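Local coordinates for phosphate ABC transporter, phosphate-binding protein (PDB 4Q8R), which probably captures phosphate with high affinity outside the cell and delivers it to the membrane components of an ABC-type phosphate transporter, at residues A[83-88]-A[168-173]; A[89-94]-A[108-113]; A[100-105]-A[118-123]; A[122-127]-A[148-153]; A[158-163]-A[179-184]. One frame throughout, in Å; residues are numbered along the deposited sequence.

Contact 1. Residues A[83-88]-A[168-173]; sequences LITHKN and NAIGYI. With ZN (zinc ion), chain E.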
# COMPACT_ATOMS: atom_id res chain seq x y z
N LEU A 83 -3.41 4.56 -9.13
CA LEU A 83 -3.46 3.74 -10.34
C LEU A 83 -2.42 4.35 -11.22
O LEU A 83 -2.61 5.53 -11.69
CB LEU A 83 -4.77 3.87 -11.09
CG LEU A 83 -5.92 2.98 -10.73
CD1 LEU A 83 -5.53 1.57 -11.02
CD2 LEU A 83 -6.32 3.19 -9.30
N ILE A 84 -1.33 3.64 -11.43
CA ILE A 84 -0.21 4.18 -12.19
C ILE A 84 -0.17 3.63 -13.60
O ILE A 84 -0.42 2.43 -13.83
CB ILE A 84 1.11 3.97 -11.47
CG1 ILE A 84 1.36 2.51 -11.06
CG2 ILE A 84 1.15 4.87 -10.24
CD1 ILE A 84 2.80 2.25 -10.77
N THR A 85 0.21 4.52 -14.53
CA THR A 85 0.45 4.16 -15.89
C THR A 85 1.89 4.52 -16.21
O THR A 85 2.60 5.21 -15.45
CB THR A 85 -0.50 4.87 -16.86
OG1 THR A 85 -0.17 6.27 -16.85
CG2 THR A 85 -1.96 4.71 -16.52
N HIS A 86 2.37 4.00 -17.32
CA HIS A 86 3.60 4.51 -17.90
C HIS A 86 3.47 6.04 -18.16
O HIS A 86 2.40 6.56 -18.44
CB HIS A 86 3.88 3.79 -19.21
CG HIS A 86 5.28 3.81 -19.65
ND1 HIS A 86 6.25 2.93 -19.18
CD2 HIS A 86 5.91 4.61 -20.54
CE1 HIS A 86 7.38 3.15 -19.81
NE2 HIS A 86 7.21 4.20 -20.60
N LYS A 87 4.61 6.70 -18.12
CA LYS A 87 4.69 8.11 -18.30
C LYS A 87 4.16 8.41 -19.73
O LYS A 87 4.38 7.63 -20.65
CB LYS A 87 6.16 8.53 -18.06
CG LYS A 87 6.36 9.97 -17.94
CD LYS A 87 5.86 10.50 -16.61
CE LYS A 87 6.58 11.82 -16.30
NZ LYS A 87 6.00 12.36 -15.05
N ASN A 88 3.43 9.49 -19.90
CA ASN A 88 2.95 9.88 -21.24
C ASN A 88 1.88 9.01 -21.90
O ASN A 88 1.61 9.14 -23.07
CB ASN A 88 4.15 10.11 -22.19
CG ASN A 88 5.11 11.16 -21.65
OD1 ASN A 88 4.68 12.13 -21.05
ND2 ASN A 88 6.41 10.93 -21.82
N ASN A 168 2.23 0.11 -22.07
CA ASN A 168 0.85 -0.17 -22.02
C ASN A 168 0.34 -0.71 -20.70
O ASN A 168 -0.78 -1.14 -20.64
CB ASN A 168 0.52 -1.13 -23.14
CG ASN A 168 0.76 -0.47 -24.48
OD1 ASN A 168 0.34 0.65 -24.69
ND2 ASN A 168 1.40 -1.16 -25.37
N ALA A 169 1.20 -0.71 -19.68
CA ALA A 169 0.83 -1.27 -18.41
C ALA A 169 -0.00 -0.32 -17.52
O ALA A 169 0.10 0.94 -17.59
CB ALA A 169 2.08 -1.66 -17.69
N ILE A 170 -0.74 -0.91 -16.59
CA ILE A 170 -1.43 -0.21 -15.56
C ILE A 170 -1.24 -1.05 -14.28
O ILE A 170 -1.32 -2.32 -14.32
CB ILE A 170 -2.89 0.04 -15.89
CG1 ILE A 170 -3.55 0.90 -14.83
CG2 ILE A 170 -3.71 -1.29 -16.12
CD1 ILE A 170 -4.92 1.44 -15.18
N GLY A 171 -0.97 -0.39 -13.15
CA GLY A 171 -0.86 -1.09 -11.86
C GLY A 171 -1.37 -0.20 -10.76
O GLY A 171 -1.79 0.91 -11.01
N TYR A 172 -1.32 -0.70 -9.52
CA TYR A 172 -1.74 0.09 -8.36
C TYR A 172 -0.67 -0.01 -7.29
O TYR A 172 -0.03 -1.02 -7.10
CB TYR A 172 -3.10 -0.35 -7.87
CG TYR A 172 -3.24 -1.86 -7.64
CD1 TYR A 172 -2.70 -2.49 -6.51
CD2 TYR A 172 -3.95 -2.66 -8.56
CE1 TYR A 172 -2.89 -3.86 -6.30
CE2 TYR A 172 -4.08 -4.01 -8.36
CZ TYR A 172 -3.55 -4.59 -7.26
OH TYR A 172 -3.70 -5.94 -7.03
N ILE A 173 -0.50 1.09 -6.58
CA ILE A 173 0.59 1.20 -5.64
C ILE A 173 0.35 2.32 -4.66
O ILE A 173 -0.33 3.29 -4.97
CB ILE A 173 1.86 1.48 -6.43
CG1 ILE A 173 3.10 1.15 -5.65
CG2 ILE A 173 1.93 2.95 -6.95
CD1 ILE A 173 4.35 1.13 -6.47
ZN ZN E . 8.53 4.91 -22.02
O HOH W 1 0.55 2.80 -19.43
O HOH W 2 9.39 3.07 -22.81
O HOH W 3 7.71 5.48 -23.73

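Contact 2. Residues A[89-94]-A[108-113]; sequences NPVKDL and TNWKEL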
# COMPACT_ATOMS: atom_id res chain seq x y z
N ASN A 89 1.26 8.12 -21.14
CA ASN A 89 -0.01 7.52 -21.58
C ASN A 89 -1.04 8.65 -21.70
O ASN A 89 -1.21 9.44 -20.74
CB ASN A 89 -0.47 6.54 -20.53
CG ASN A 89 -1.65 5.67 -21.01
OD1 ASN A 89 -2.58 6.16 -21.65
ND2 ASN A 89 -1.61 4.39 -20.68
N PRO A 90 -1.74 8.78 -22.83
CA PRO A 90 -2.74 9.83 -22.99
C PRO A 90 -3.92 9.74 -22.06
O PRO A 90 -4.63 10.73 -21.87
CB PRO A 90 -3.18 9.70 -24.45
CG PRO A 90 -2.81 8.30 -24.83
CD PRO A 90 -1.57 8.00 -24.08
N VAL A 91 -4.14 8.56 -21.48
CA VAL A 91 -5.27 8.39 -20.51
C VAL A 91 -4.81 8.87 -19.13
O VAL A 91 -3.90 8.30 -18.56
CB VAL A 91 -5.71 6.94 -20.46
CG1 VAL A 91 -6.87 6.76 -19.48
CG2 VAL A 91 -6.13 6.51 -21.86
N LYS A 92 -5.47 9.91 -18.62
CA LYS A 92 -5.05 10.60 -17.42
C LYS A 92 -6.10 10.66 -16.32
O LYS A 92 -5.83 11.23 -15.26
CB LYS A 92 -4.56 12.01 -17.82
CG LYS A 92 -3.20 11.88 -18.51
CD LYS A 92 -2.68 13.14 -19.14
CE LYS A 92 -1.59 12.77 -20.12
NZ LYS A 92 -0.34 12.30 -19.49
N ASP A 93 -7.25 10.04 -16.55
CA ASP A 93 -8.36 10.13 -15.66
C ASP A 93 -9.22 8.92 -15.93
O ASP A 93 -9.54 8.65 -17.11
CB ASP A 93 -9.10 11.44 -15.95
CG ASP A 93 -10.17 11.78 -14.95
OD1 ASP A 93 -10.46 11.04 -14.02
OD2 ASP A 93 -10.75 12.89 -15.11
N LEU A 94 -9.60 8.21 -14.86
CA LEU A 94 -10.49 7.05 -14.97
C LEU A 94 -11.53 7.07 -13.86
O LEU A 94 -11.21 7.48 -12.73
CB LEU A 94 -9.67 5.75 -14.88
CG LEU A 94 -8.69 5.44 -16.04
CD1 LEU A 94 -7.80 4.27 -15.76
CD2 LEU A 94 -9.50 5.21 -17.31
N THR A 108 -10.10 -4.09 -22.71
CA THR A 108 -8.84 -4.70 -22.96
C THR A 108 -7.85 -3.90 -23.83
O THR A 108 -6.73 -4.34 -24.04
CB THR A 108 -9.07 -6.08 -23.67
OG1 THR A 108 -9.79 -5.86 -24.87
CG2 THR A 108 -9.85 -7.01 -22.77
N ASN A 109 -8.31 -2.76 -24.38
CA ASN A 109 -7.49 -1.95 -25.28
C ASN A 109 -7.62 -0.50 -24.80
O ASN A 109 -8.74 -0.10 -24.45
CB ASN A 109 -8.00 -2.09 -26.74
CG ASN A 109 -7.11 -1.39 -27.75
OD1 ASN A 109 -6.99 -0.16 -27.77
ND2 ASN A 109 -6.45 -2.16 -28.55
N TRP A 110 -6.51 0.25 -24.77
CA TRP A 110 -6.56 1.59 -24.28
C TRP A 110 -7.48 2.50 -25.07
O TRP A 110 -7.98 3.50 -24.53
CB TRP A 110 -5.15 2.19 -24.22
CG TRP A 110 -4.27 1.62 -23.14
CD1 TRP A 110 -3.32 0.67 -23.24
CD2 TRP A 110 -4.30 2.03 -21.74
NE1 TRP A 110 -2.75 0.45 -22.01
CE2 TRP A 110 -3.36 1.26 -21.07
CE3 TRP A 110 -5.06 2.97 -21.03
CZ2 TRP A 110 -3.11 1.43 -19.69
CZ3 TRP A 110 -4.82 3.14 -19.72
CH2 TRP A 110 -3.90 2.34 -19.03
N LYS A 111 -7.78 2.15 -26.31
CA LYS A 111 -8.69 2.92 -27.07
C LYS A 111 -10.14 2.93 -26.57
O LYS A 111 -10.90 3.85 -26.80
CB LYS A 111 -8.78 2.31 -28.43
CG LYS A 111 -7.97 2.95 -29.33
CD LYS A 111 -8.78 3.98 -29.95
CE LYS A 111 -8.10 4.24 -31.23
NZ LYS A 111 -8.80 5.29 -31.99
N GLU A 112 -10.47 1.88 -25.82
CA GLU A 112 -11.74 1.78 -25.20
C GLU A 112 -11.88 2.75 -24.03
O GLU A 112 -12.96 2.85 -23.46
CB GLU A 112 -11.99 0.35 -24.69
CG GLU A 112 -12.13 -0.70 -25.77
CD GLU A 112 -12.21 -2.14 -25.20
OE1 GLU A 112 -13.36 -2.66 -25.07
OE2 GLU A 112 -11.16 -2.69 -24.88
N LEU A 113 -10.80 3.47 -23.72
CA LEU A 113 -10.78 4.48 -22.71
C LEU A 113 -10.39 5.83 -23.30
O LEU A 113 -10.16 6.77 -22.58
CB LEU A 113 -9.75 4.12 -21.62
CG LEU A 113 -9.97 2.79 -20.90
CD1 LEU A 113 -8.74 2.35 -20.22
CD2 LEU A 113 -11.12 2.89 -19.94

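Contact 3. Residues A[100-105]-A[118-123]; sequences KDIYTG and APIVVV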
# COMPACT_ATOMS: atom_id res chain seq x y z
N LYS A 100 -12.60 -0.93 -12.76
CA LYS A 100 -13.16 -2.27 -12.55
C LYS A 100 -13.18 -2.99 -13.89
O LYS A 100 -12.81 -4.17 -13.97
CB LYS A 100 -14.53 -2.22 -11.98
CG LYS A 100 -15.17 -3.59 -11.59
CD LYS A 100 -16.56 -3.41 -11.05
CE LYS A 100 -17.30 -4.70 -11.12
NZ LYS A 100 -18.57 -4.64 -10.39
N ASP A 101 -13.69 -2.33 -14.91
CA ASP A 101 -13.76 -2.93 -16.26
C ASP A 101 -12.42 -3.35 -16.79
O ASP A 101 -12.30 -4.41 -17.43
CB ASP A 101 -14.38 -1.94 -17.24
CG ASP A 101 -15.85 -1.75 -17.05
OD1 ASP A 101 -16.52 -2.46 -16.24
OD2 ASP A 101 -16.40 -0.90 -17.78
N ILE A 102 -11.36 -2.59 -16.55
CA ILE A 102 -10.03 -3.00 -16.89
C ILE A 102 -9.59 -4.25 -16.13
O ILE A 102 -9.11 -5.24 -16.71
CB ILE A 102 -9.00 -1.86 -16.62
CG1 ILE A 102 -9.32 -0.63 -17.53
CG2 ILE A 102 -7.57 -2.30 -16.85
CD1 ILE A 102 -8.63 0.59 -16.98
N TYR A 103 -9.75 -4.23 -14.82
CA TYR A 103 -9.23 -5.32 -13.98
C TYR A 103 -10.03 -6.61 -14.12
O TYR A 103 -9.51 -7.67 -13.84
CB TYR A 103 -9.05 -4.86 -12.53
CG TYR A 103 -7.69 -4.27 -12.36
CD1 TYR A 103 -7.45 -2.90 -12.72
CD2 TYR A 103 -6.64 -4.97 -11.89
CE1 TYR A 103 -6.19 -2.42 -12.69
CE2 TYR A 103 -5.36 -4.48 -11.83
CZ TYR A 103 -5.13 -3.18 -12.27
OH TYR A 103 -3.87 -2.65 -12.24
N THR A 104 -11.25 -6.54 -14.59
CA THR A 104 -12.03 -7.76 -14.80
C THR A 104 -11.96 -8.21 -16.24
O THR A 104 -12.65 -9.16 -16.61
CB THR A 104 -13.51 -7.56 -14.38
OG1 THR A 104 -14.12 -6.53 -15.17
CG2 THR A 104 -13.65 -7.23 -12.88
N GLY A 105 -11.23 -7.49 -17.08
CA GLY A 105 -11.03 -7.89 -18.47
C GLY A 105 -12.15 -7.51 -19.42
O GLY A 105 -12.20 -7.98 -20.56
N ALA A 118 -3.87 0.05 -28.35
CA ALA A 118 -2.88 -0.84 -27.80
C ALA A 118 -3.52 -1.69 -26.73
O ALA A 118 -4.36 -1.21 -25.99
CB ALA A 118 -1.74 -0.08 -27.21
N PRO A 119 -3.11 -2.95 -26.64
CA PRO A 119 -3.64 -3.80 -25.52
C PRO A 119 -3.23 -3.23 -24.15
O PRO A 119 -2.12 -2.76 -23.99
CB PRO A 119 -2.98 -5.16 -25.75
CG PRO A 119 -1.84 -4.91 -26.64
CD PRO A 119 -2.09 -3.66 -27.43
N ILE A 120 -4.08 -3.37 -23.17
CA ILE A 120 -3.77 -2.99 -21.83
C ILE A 120 -3.03 -4.15 -21.16
O ILE A 120 -3.48 -5.30 -21.26
CB ILE A 120 -5.04 -2.65 -21.01
CG1 ILE A 120 -5.86 -1.54 -21.66
CG2 ILE A 120 -4.70 -2.33 -19.53
CD1 ILE A 120 -7.19 -1.28 -21.06
N VAL A 121 -1.90 -3.87 -20.52
CA VAL A 121 -1.17 -4.86 -19.77
C VAL A 121 -1.60 -4.60 -18.32
O VAL A 121 -1.11 -3.66 -17.65
CB VAL A 121 0.35 -4.78 -20.00
CG1 VAL A 121 1.13 -5.74 -19.07
CG2 VAL A 121 0.68 -5.05 -21.48
N VAL A 122 -2.48 -5.43 -17.83
CA VAL A 122 -3.04 -5.31 -16.47
C VAL A 122 -2.07 -5.92 -15.49
O VAL A 122 -1.66 -7.09 -15.63
CB VAL A 122 -4.44 -5.98 -16.36
CG1 VAL A 122 -4.97 -5.89 -14.97
CG2 VAL A 122 -5.42 -5.40 -17.32
N VAL A 123 -1.70 -5.16 -14.46
CA VAL A 123 -0.80 -5.63 -13.44
C VAL A 123 -1.48 -5.60 -12.08
O VAL A 123 -2.01 -4.58 -11.65
CB VAL A 123 0.58 -4.87 -13.39
CG1 VAL A 123 1.58 -5.59 -12.53
CG2 VAL A 123 1.13 -4.65 -14.79

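Contact 4. Residues A[122-127]-A[148-153]; sequences VVSRED and VNSQIS. With PO4 (phosphate ion), chain B.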
# COMPACT_ATOMS: atom_id res chain seq x y z
N VAL A 122 -2.48 -5.43 -17.83
CA VAL A 122 -3.04 -5.31 -16.47
C VAL A 122 -2.07 -5.92 -15.49
O VAL A 122 -1.66 -7.09 -15.63
CB VAL A 122 -4.44 -5.98 -16.36
CG1 VAL A 122 -4.97 -5.89 -14.97
CG2 VAL A 122 -5.42 -5.40 -17.32
N VAL A 123 -1.70 -5.16 -14.46
CA VAL A 123 -0.80 -5.63 -13.44
C VAL A 123 -1.48 -5.60 -12.08
O VAL A 123 -2.01 -4.58 -11.65
CB VAL A 123 0.58 -4.87 -13.39
CG1 VAL A 123 1.58 -5.59 -12.53
CG2 VAL A 123 1.13 -4.65 -14.79
N SER A 124 -1.39 -6.75 -11.39
CA SER A 124 -1.94 -6.95 -10.06
C SER A 124 -0.81 -7.35 -9.15
O SER A 124 0.28 -7.79 -9.59
CB SER A 124 -3.00 -8.06 -9.99
OG SER A 124 -4.16 -7.67 -10.69
N ARG A 125 -1.03 -7.10 -7.84
CA ARG A 125 -0.13 -7.57 -6.82
C ARG A 125 -0.43 -9.08 -6.56
O ARG A 125 -1.46 -9.61 -7.00
CB ARG A 125 -0.31 -6.77 -5.57
CG ARG A 125 0.36 -5.37 -5.63
CD ARG A 125 1.88 -5.42 -5.58
NE ARG A 125 2.34 -6.13 -4.38
CZ ARG A 125 2.26 -5.66 -3.12
NH1 ARG A 125 1.95 -4.38 -2.92
NH2 ARG A 125 2.58 -6.45 -2.11
N GLU A 126 0.50 -9.72 -5.87
CA GLU A 126 0.36 -11.11 -5.43
C GLU A 126 -0.72 -11.25 -4.35
O GLU A 126 -1.06 -10.32 -3.65
CB GLU A 126 1.67 -11.61 -4.89
CG GLU A 126 2.07 -11.15 -3.47
CD GLU A 126 2.43 -9.68 -3.32
OE1 GLU A 126 2.57 -8.93 -4.33
OE2 GLU A 126 2.62 -9.31 -2.13
N ASP A 127 -1.26 -12.46 -4.23
CA ASP A 127 -2.22 -12.78 -3.22
C ASP A 127 -1.59 -12.50 -1.87
O ASP A 127 -0.45 -12.87 -1.65
CB ASP A 127 -2.55 -14.31 -3.27
CG ASP A 127 -3.95 -14.60 -2.90
OD1 ASP A 127 -4.62 -13.63 -2.50
OD2 ASP A 127 -4.39 -15.78 -3.00
N VAL A 148 -7.77 -13.15 -16.14
CA VAL A 148 -6.78 -14.20 -16.22
C VAL A 148 -5.54 -13.71 -16.93
O VAL A 148 -4.45 -14.31 -16.84
CB VAL A 148 -7.35 -15.55 -16.92
CG1 VAL A 148 -8.69 -15.96 -16.30
CG2 VAL A 148 -7.55 -15.32 -18.38
N ASN A 149 -5.69 -12.63 -17.68
CA ASN A 149 -4.54 -12.07 -18.40
C ASN A 149 -3.75 -11.06 -17.57
O ASN A 149 -2.84 -10.48 -18.07
CB ASN A 149 -5.04 -11.45 -19.68
CG ASN A 149 -5.58 -12.54 -20.60
OD1 ASN A 149 -4.96 -13.60 -20.71
ND2 ASN A 149 -6.66 -12.29 -21.30
N SER A 150 -4.06 -10.90 -16.30
CA SER A 150 -3.31 -9.98 -15.40
C SER A 150 -1.90 -10.54 -15.19
O SER A 150 -1.71 -11.73 -14.98
CB SER A 150 -4.02 -9.90 -14.07
OG SER A 150 -3.36 -8.89 -13.26
N GLN A 151 -0.87 -9.70 -15.27
CA GLN A 151 0.44 -9.99 -14.78
C GLN A 151 0.39 -9.88 -13.23
O GLN A 151 -0.42 -9.11 -12.74
CB GLN A 151 1.46 -8.95 -15.27
CG GLN A 151 1.53 -8.91 -16.76
CD GLN A 151 2.01 -10.21 -17.30
OE1 GLN A 151 3.11 -10.67 -16.91
NE2 GLN A 151 1.23 -10.82 -18.16
N ILE A 152 1.16 -10.68 -12.54
CA ILE A 152 1.27 -10.63 -11.14
C ILE A 152 2.66 -10.16 -10.81
O ILE A 152 3.67 -10.81 -11.18
CB ILE A 152 0.95 -11.99 -10.48
CG1 ILE A 152 -0.40 -12.45 -10.94
CG2 ILE A 152 1.13 -11.88 -8.92
CD1 ILE A 152 -1.53 -11.66 -10.43
N SER A 153 2.72 -9.09 -10.01
CA SER A 153 4.02 -8.57 -9.55
C SER A 153 4.10 -8.72 -8.04
O SER A 153 3.14 -8.30 -7.30
CB SER A 153 4.15 -7.06 -9.85
OG SER A 153 4.36 -6.82 -11.22
P PO4 B . 1.32 -4.61 0.72
O1 PO4 B . 0.66 -5.56 1.73
O2 PO4 B . 2.72 -5.06 0.36
O3 PO4 B . 0.40 -4.41 -0.48
O4 PO4 B . 1.39 -3.20 1.39
O HOH W 4 -3.55 -7.76 -19.27

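Contact 5. Residues A[158-163]-A[179-184]; sequences NIKSLV and DDSVSA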
# COMPACT_ATOMS: atom_id res chain seq x y z
N ASN A 158 8.13 -4.18 -7.41
CA ASN A 158 8.01 -4.91 -8.66
C ASN A 158 6.88 -4.36 -9.53
O ASN A 158 7.02 -4.28 -10.75
CB ASN A 158 7.89 -6.42 -8.46
CG ASN A 158 9.26 -7.05 -8.14
OD1 ASN A 158 10.30 -6.57 -8.60
ND2 ASN A 158 9.28 -8.12 -7.40
N ILE A 159 5.76 -3.94 -8.95
CA ILE A 159 4.70 -3.42 -9.75
C ILE A 159 5.12 -2.07 -10.38
O ILE A 159 4.83 -1.81 -11.55
CB ILE A 159 3.35 -3.43 -9.02
CG1 ILE A 159 2.17 -3.21 -10.00
CG2 ILE A 159 3.25 -2.40 -7.91
CD1 ILE A 159 0.80 -3.69 -9.42
N LYS A 160 5.82 -1.25 -9.61
CA LYS A 160 6.31 -0.00 -10.14
C LYS A 160 7.27 -0.29 -11.35
O LYS A 160 7.16 0.35 -12.39
CB LYS A 160 7.07 0.78 -9.06
CG LYS A 160 7.59 2.14 -9.47
CD LYS A 160 8.12 2.83 -8.23
CE LYS A 160 8.70 4.16 -8.60
NZ LYS A 160 9.24 4.89 -7.42
N SER A 161 8.18 -1.22 -11.17
CA SER A 161 9.18 -1.56 -12.19
C SER A 161 8.48 -2.06 -13.45
O SER A 161 8.84 -1.68 -14.56
CB SER A 161 10.14 -2.61 -11.69
OG SER A 161 11.03 -2.10 -10.72
N LEU A 162 7.46 -2.87 -13.30
CA LEU A 162 6.74 -3.36 -14.49
C LEU A 162 6.11 -2.21 -15.31
O LEU A 162 6.24 -2.15 -16.56
CB LEU A 162 5.74 -4.46 -14.10
CG LEU A 162 5.44 -5.48 -15.19
CD1 LEU A 162 6.72 -6.09 -15.69
CD2 LEU A 162 4.45 -6.53 -14.71
N VAL A 163 5.45 -1.31 -14.60
CA VAL A 163 4.80 -0.16 -15.21
C VAL A 163 5.86 0.75 -15.84
O VAL A 163 5.71 1.20 -16.99
CB VAL A 163 3.90 0.56 -14.22
CG1 VAL A 163 3.38 1.87 -14.81
CG2 VAL A 163 2.75 -0.31 -13.77
N ASP A 179 6.46 8.60 -8.06
CA ASP A 179 7.38 9.66 -8.35
C ASP A 179 7.24 9.98 -9.79
O ASP A 179 6.30 9.50 -10.43
CB ASP A 179 8.83 9.29 -7.99
CG ASP A 179 9.32 8.04 -8.72
OD1 ASP A 179 8.77 7.72 -9.79
OD2 ASP A 179 10.25 7.40 -8.23
N ASP A 180 8.12 10.89 -10.27
CA ASP A 180 8.06 11.34 -11.66
C ASP A 180 8.29 10.31 -12.75
O ASP A 180 8.14 10.65 -13.90
CB ASP A 180 9.03 12.48 -11.92
CG ASP A 180 8.75 13.69 -11.04
OD1 ASP A 180 7.61 13.83 -10.54
OD2 ASP A 180 9.68 14.48 -10.84
N SER A 181 8.64 9.09 -12.39
CA SER A 181 8.95 8.06 -13.36
C SER A 181 7.70 7.35 -13.89
O SER A 181 7.80 6.62 -14.84
CB SER A 181 9.89 7.01 -12.75
OG SER A 181 9.23 6.17 -11.83
N VAL A 182 6.57 7.56 -13.22
CA VAL A 182 5.27 6.97 -13.56
C VAL A 182 4.20 8.05 -13.42
O VAL A 182 4.48 9.15 -12.92
CB VAL A 182 4.95 5.73 -12.66
CG1 VAL A 182 5.94 4.59 -12.89
CG2 VAL A 182 4.88 6.09 -11.20
N SER A 183 3.01 7.79 -13.94
CA SER A 183 1.89 8.72 -13.89
C SER A 183 0.72 8.16 -13.10
O SER A 183 0.16 7.11 -13.47
CB SER A 183 1.42 9.04 -15.31
OG SER A 183 2.44 9.77 -15.96
N ALA A 184 0.32 8.83 -12.03
CA ALA A 184 -0.90 8.43 -11.31
C ALA A 184 -2.09 9.08 -12.01
O ALA A 184 -2.09 10.28 -12.21
CB ALA A 184 -0.84 8.88 -9.87

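Contact 1. Residues A[83-88]-A[168-173]
Antiparallel strands 83-86 and 169-173 are bonded directly at one end and through a water at the other. The tight end centres on the hydrogen-bonded pair I84 and G171. I84 N meets G171 O at 2.8 Å from above its carbonyl plane, and G171 N meets I84 O at 3.0 Å, in the plane of the I84 carbonyl. I84 CG1, in the crowded position between N and carbonyl carbon (chi1 53°), lies over the backbone of G171, 3.5 Å from G171 O. The I84 and I173 side chains cross obliquely, I84 CG2 3.9 Å from I173 CG2. Strand 169-174 lies between strands 71-86 and 121-125 in one lobe of this periplasmic-binding-protein fold. On the other face L83 CD1 only grazes I170 CD1, at 4.2 Å. Toward H86 the strands part: one water accepts from H86 N at 3.0 Å and donates to A169 O. The H86 imidazole swings clear of the pairing, ND1 bonded to V163 O and NE2 to a hydrated zinc ion at 2.1 Å.

Contact 2. Residues A[89-94]-A[108-113]
Amide over aromatic is the most distinctive interaction between residues 89-94 and 108-113. N89 ND2 sits 3.3 Å above one face of the W110 indole, over the middle of its six-membered ring; amide and ring planes stand 69° apart. Among apolar contacts, V91 CG2 comes in obliquely, 3.8 Å from W110 CE3, and L94 crosses L113 at about a right angle, their CD2 methyls 3.9 Å apart. Hydrogen bonds within each segment shape it. N89 OD1 takes V91 N at 2.9 Å, which helps to set the amide whose nitrogen stands over the indole. N109 OD1 accepts K111 N on a lone pair at 2.8 Å, while E112 OE2 gathers T108 N and N109 N. Outside both segments, W110 NE1 bonds N168 O. Each segment thus holds an Asx turn; the 3-10 turn 110-112 and the residue after it set W110 against N89 and V91 in the loop after strand 71-86, and L113 against V91 and L94 of strand 93-94.

Contact 3. Residues A[100-105]-A[118-123]
K100 opens the last turn of helix 96-103, and its backbone oxygen is gripped twice: T104 N bonds K100 O at 2.9 Å, and the T104 hydroxyl adds a second bond from above the carbonyl plane. Two residues on, I102 turns its side chain to the strand. Its CG2, anti to the backbone N, wedges between two methyls of the partner segment, 3.8 Å from V122 CG2 and 3.9 Å from I120 CG2. The I102 and I120 side chains cross at about a right angle, and both also touch I170, so the helix lies across neighbouring strands in the alpha/beta layering usual for a lobe of a periplasmic binding protein. Y103 reaches farthest. V122 CG1, anti to its own backbone N, stands over one face of the phenol ring in a CH-pi contact, 3.7 Å from the Y103 ring centroid and 24° off the normal. The same ring meets F135 edge-to-face. At the tip, Y103 OH donates to V123 O at 2.7 Å, approaching 29° out of the carbonyl plane. Phenol and strand are held by dispersion over the face and by a polar bond in the plane of the ring. The helix ends at Y103, and G105 is the first residue to leave helical angles; its positive phi (83°), with two bonds back into the last turn, one of them G105 N to I102 O at 3.1 Å, makes a Schellman motif.

Contact 4. Residues A[122-127]-A[148-153]
A beta-alpha-beta unit (strand 121-125, helix 130-139, strand 151-153) brings these parallel strands side by side, and R125 carries the first to a bound phosphate. In the backbone ladder Q151 N meets V122 O and S153 N meets S124 O, both at 2.8 Å and nearly along the C=O axis, while S124 N meets Q151 O at 2.9 Å. Q151 O is gripped twice, also taking S150 OG. S153 OG lies 3.3 Å from V123 CG1 on one face, and I152 CD1 3.9 Å from S124 CB on the other. R125, bent at chi2 and chi3, holds the E126 carboxylate side-on through syn lone pairs, NE 2.8 Å from E126 OE1, which also takes G155 N. R125 NH2 then bonds phosphate O2 at 2.8 Å; the bond from NH1 is weak. R125 would favour ionised E126, whose carboxylate in turn would orient the guanidinium. S11, T12, S13, S41, S129 and T131 hydroxyls also bond the phosphate, consistent with the interlobe anion pocket of phosphate-binding proteins.

Contact 5. Residues A[158-163]-A[179-184]
A fully extended lysine reaches from helix to loop: every side-chain torsion of K160 is close to 180°, and its ammonium meets D179 from well above the carboxylate plane, not from the rim. The salt bridge runs from K160 NZ to D179 OD2 at 2.8 Å, with the nitrogen 62° out of that plane, and the two side chains cross at about a right angle. K160 NZ has a second acceptor in Y177 O. The other carboxylate oxygen works within its own loop. D179 OD1 takes S181 N at 2.9 Å, an Asx turn, and uses its syn lone pair for the S181 hydroxyl, OG to OD1 being 2.6 Å. S181 OG in turn bonds Q164 NE2. These ties, together with a chi1 of 58° that sets CG between the backbone N and carbonyl carbon, hold the carboxylate beneath the ammonium, whose charge would favour the ionised form of D179. The same residues trace a type I turn from D179 to V182. Beyond it the contact becomes apolar and looser, V163 CG1 lying 4.2 Å from V182 CG1. Both valines rest on I84 of strand 71-86, and S183 pairs with T85 of that strand, while I159 and L162 pack on V123 of strand 121-125, so helix 156-164 bridges several strands of the sheet.

Contacts 1 and 4 are both strand pairings of one sheet, antiparallel and parallel respectively, yet they differ in setting: contact 1 is buried, whereas contact 4 is partly buried, with Q151 and I152 exposed, and ends at an anion. Strand 169-174 joins them through the bond from V123 N to I170 O. Contacts 3 and 5 set helices against strands, and they meet where V123 packs on I159 and L162. Contact 3 is largely apolar with one phenol bond; contact 5, only partly buried, adds a salt bridge to a loose valine contact. Contact 2 lies farthest from the chain centre yet is buried, and joins mainly loop and 3-10 residues, with W110 linking it to contacts 1 and 3.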